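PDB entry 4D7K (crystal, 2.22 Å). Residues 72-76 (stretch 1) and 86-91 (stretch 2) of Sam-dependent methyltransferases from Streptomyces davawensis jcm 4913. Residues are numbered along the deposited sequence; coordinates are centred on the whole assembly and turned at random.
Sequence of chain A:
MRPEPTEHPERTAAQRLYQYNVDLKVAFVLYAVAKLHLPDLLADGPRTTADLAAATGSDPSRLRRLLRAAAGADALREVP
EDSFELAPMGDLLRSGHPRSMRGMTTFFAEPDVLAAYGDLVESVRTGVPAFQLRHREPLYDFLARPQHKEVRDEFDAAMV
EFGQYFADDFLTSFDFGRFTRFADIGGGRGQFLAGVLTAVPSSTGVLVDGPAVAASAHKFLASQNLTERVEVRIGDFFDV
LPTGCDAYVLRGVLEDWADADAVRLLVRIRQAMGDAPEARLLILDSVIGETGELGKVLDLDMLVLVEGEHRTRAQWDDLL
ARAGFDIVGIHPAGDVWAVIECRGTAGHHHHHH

Stretch 1, residues 72-76: GADAL
Stretch 2, residues 86-91: LAPMGD

Residues 72-76 leave a helix and run into an extended segment, while residues 86-91 pass from an extended segment into a weakly bonded helical turn at about 88-91. Gly72 is still helical (phi/psi -56/-35); Ala73, at -87/6, is the first residue to depart. Asp74 then takes positive phi (67/31), Ala75 sits at -95/-37, and Leu76 is extended at -120/177. In the second stretch Leu86 (-77/126) and Ala87 (-88/165) are extended, and Pro88, Met89, Gly90 and Asp91 follow with helical angles of -51/-41, -69/-38, -66/-31 and -60/-37. The pairing buries 290 Å², summed over both sides.

Register is set by an antiparallel, non-hydrogen-bonded bridge between Leu76 and Leu86, with their CA atoms 4.7 Å apart. The CA atoms of Leu76 and Ala87 lie 4.5 Å apart, and those of Ala75 and Gly90 4.3 Å.

Direct backbone polar contact centres on one carbonyl. Ala87 N donates to Ala75 O at 3.1 Å, with an N-H...O angle of 142°, so the bond is appreciably bent. The same oxygen also lies beside Gly90, within the helical turn: Gly90 N lies 3.2 Å from Ala75 O, and Gly90 CA makes a CA-H...O contact with Ala75 O, also at 3.2 Å, with 129° at the hydrogen. This closeness depends on glycine's lack of a side chain, since an ideally placed CB on Gly90 would fall 2.2 Å from Ala75 O, a clash. Within the second stretch, Asp91 N bonds to Ala87 O at 3.1 Å and more weakly to Pro88 O at 3.3 Å, closing a turn that includes Gly90.

A water provides a second polar link. It donates to Asp74 O at 2.7 Å and accepts from Met89 N at 2.9 Å, thereby joining a carbonyl and an amide that do not bond to each other directly. Asp74 O also packs against carbon, 3.6 Å from Ala87 CB and 3.6 Å from Met89 CB. The nearest approach of the Asp74 side chain (chi1 -77°, m; chi2 -86°) to the other stretch is 5.0 Å, from Asp74 CB to Met89 CE, and the residue's closest contacts with Ala87 and Met89 are both made by Asp74 O.

Apolar packing adds two side-chain pairs. Met89 points its CA-to-CB bond toward the first stretch and is extended through chi1 -160° (t) and chi2 173° (t) before turning at chi3 72° (p). Met89 CE reaches 3.3 Å from Ala73 O and 4.0 Å from Ala75 CB, touching both a carbonyl and a methyl. Leu76 and Leu86 have diverging CA-to-CB bonds, each directed away from the other stretch, yet their ends come nearer: both are mt rotamers (-54°/176° and -76°/174°), and Leu76 CD2 meets Leu86 CD2 at 4.1 Å. Ala87, whose CA-to-CB bond points toward the first stretch, also places CB 3.8 Å from Leu76 O.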

ATOM      1  N   GLY A  72       3.406 -14.349  -7.365  1.00 38.63           N
ATOM      2  CA  GLY A  72       4.235 -14.120  -6.193  1.00 38.51           C
ATOM      3  C   GLY A  72       3.442 -13.617  -5.000  1.00 39.85           C
ATOM      4  O   GLY A  72       3.738 -13.955  -3.853  1.00 42.43           O
ATOM      5  N   ALA A  73       2.418 -12.817  -5.278  1.00 38.24           N
ATOM      6  CA  ALA A  73       1.570 -12.259  -4.232  1.00 33.53           C
ATOM      7  C   ALA A  73       0.428 -13.197  -3.854  1.00 37.67           C
ATOM      8  O   ALA A  73      -0.445 -12.820  -3.074  1.00 42.41           O
ATOM      9  CB  ALA A  73       1.020 -10.917  -4.672  1.00 36.05           C
ATOM     10  N   ASP A  74       0.435 -14.405  -4.422  1.00 39.06           N
ATOM     11  CA  ASP A  74      -0.550 -15.455  -4.127  1.00 41.37           C
ATOM     12  C   ASP A  74      -1.971 -15.128  -4.582  1.00 41.37           C
ATOM     13  O   ASP A  74      -2.937 -15.572  -3.960  1.00 41.93           O
ATOM     14  CB  ASP A  74      -0.574 -15.778  -2.628  1.00 57.06           C
ATOM     15  CG  ASP A  74       0.594 -16.644  -2.195  1.00 76.94           C
ATOM     16  OD1 ASP A  74       0.481 -17.884  -2.306  1.00 76.07           O
ATOM     17  OD2 ASP A  74       1.616 -16.086  -1.736  1.00 85.92           O
ATOM     18  N   ALA A  75      -2.101 -14.365  -5.664  1.00 36.00           N
ATOM     19  CA  ALA A  75      -3.411 -14.101  -6.251  1.00 32.08           C
ATOM     20  C   ALA A  75      -3.699 -15.081  -7.392  1.00 28.45           C
ATOM     21  O   ALA A  75      -4.834 -15.515  -7.580  1.00 32.52           O
ATOM     22  CB  ALA A  75      -3.491 -12.669  -6.738  1.00 20.52           C
ATOM     23  N   LEU A  76      -2.659 -15.423  -8.147  1.00 28.30           N
ATOM     24  CA  LEU A  76      -2.753 -16.433  -9.196  1.00 31.91           C
ATOM     25  C   LEU A  76      -1.783 -17.576  -8.899  1.00 44.04           C
ATOM     26  O   LEU A  76      -1.029 -17.517  -7.929  1.00 42.73           O
ATOM     27  CB  LEU A  76      -2.443 -15.834 -10.570  1.00 26.68           C
ATOM     28  CG  LEU A  76      -3.195 -14.602 -11.092  1.00 33.03           C
ATOM     29  CD1 LEU A  76      -2.612 -14.182 -12.425  1.00 20.65           C
ATOM     30  CD2 LEU A  76      -4.675 -14.871 -11.250  1.00 22.28           C
ATOM     31  N   LEU A  86      -6.403 -19.360 -11.230  1.00 33.98           N
ATOM     32  CA  LEU A  86      -6.806 -18.647 -10.024  1.00 35.68           C
ATOM     33  C   LEU A  86      -6.333 -19.296  -8.729  1.00 32.88           C
ATOM     34  O   LEU A  86      -6.586 -20.472  -8.488  1.00 38.09           O
ATOM     35  CB  LEU A  86      -8.330 -18.522  -9.984  1.00 30.43           C
ATOM     36  CG  LEU A  86      -8.967 -17.485 -10.909  1.00 39.05           C
ATOM     37  CD1 LEU A  86     -10.480 -17.598 -10.850  1.00 32.96           C
ATOM     38  CD2 LEU A  86      -8.514 -16.078 -10.529  1.00 34.17           C
ATOM     39  N   ALA A  87      -5.656 -18.514  -7.893  1.00 31.62           N
ATOM     40  CA  ALA A  87      -5.452 -18.880  -6.493  1.00 31.87           C
ATOM     41  C   ALA A  87      -6.657 -18.346  -5.709  1.00 37.77           C
ATOM     42  O   ALA A  87      -7.403 -17.522  -6.238  1.00 43.38           O
ATOM     43  CB  ALA A  87      -4.133 -18.301  -5.964  1.00 29.98           C
ATOM     44  N   PRO A  88      -6.867 -18.812  -4.463  1.00 37.07           N
ATOM     45  CA  PRO A  88      -8.031 -18.348  -3.688  1.00 42.60           C
ATOM     46  C   PRO A  88      -8.216 -16.823  -3.608  1.00 41.95           C
ATOM     47  O   PRO A  88      -9.348 -16.352  -3.706  1.00 42.99           O
ATOM     48  CB  PRO A  88      -7.760 -18.922  -2.294  1.00 37.22           C
ATOM     49  CG  PRO A  88      -7.016 -20.192  -2.570  1.00 37.45           C
ATOM     50  CD  PRO A  88      -6.141 -19.892  -3.765  1.00 35.60           C
ATOM     51  N   MET A  89      -7.136 -16.065  -3.437  1.00 31.63           N
ATOM     52  CA  MET A  89      -7.255 -14.619  -3.283  1.00 31.64           C
ATOM     53  C   MET A  89      -7.698 -13.948  -4.589  1.00 35.83           C
ATOM     54  O   MET A  89      -8.486 -13.000  -4.575  1.00 35.04           O
ATOM     55  CB  MET A  89      -5.926 -14.029  -2.797  1.00 34.46           C
ATOM     56  CG  MET A  89      -6.046 -12.654  -2.165  1.00 39.90           C
ATOM     57  SD  MET A  89      -4.509 -12.066  -1.408  1.00 45.08           S
ATOM     58  CE  MET A  89      -3.542 -11.711  -2.871  1.00 43.82           C
ATOM     59  N   GLY A  90      -7.199 -14.444  -5.717  1.00 33.90           N
ATOM     60  CA  GLY A  90      -7.605 -13.929  -7.014  1.00 33.02           C
ATOM     61  C   GLY A  90      -9.065 -14.216  -7.322  1.00 36.33           C
ATOM     62  O   GLY A  90      -9.736 -13.446  -8.019  1.00 34.59           O
ATOM     63  N   ASP A  91      -9.557 -15.331  -6.791  1.00 31.41           N
ATOM     64  CA  ASP A  91     -10.948 -15.731  -6.974  1.00 38.57           C
ATOM     65  C   ASP A  91     -11.906 -14.674  -6.418  1.00 42.55           C
ATOM     66  O   ASP A  91     -12.963 -14.417  -6.993  1.00 37.44           O
ATOM     67  CB  ASP A  91     -11.197 -17.089  -6.305  1.00 27.17           C
ATOM     68  CG  ASP A  91     -12.479 -17.755  -6.783  1.00 43.55           C
ATOM     69  OD1 ASP A  91     -12.770 -17.703  -7.997  1.00 52.26           O
ATOM     70  OD2 ASP A  91     -13.199 -18.330  -5.942  1.00 47.57           O
TER
HETATM   71  O   HOH W   1      -4.651 -17.048  -2.430  1.00 26.93           O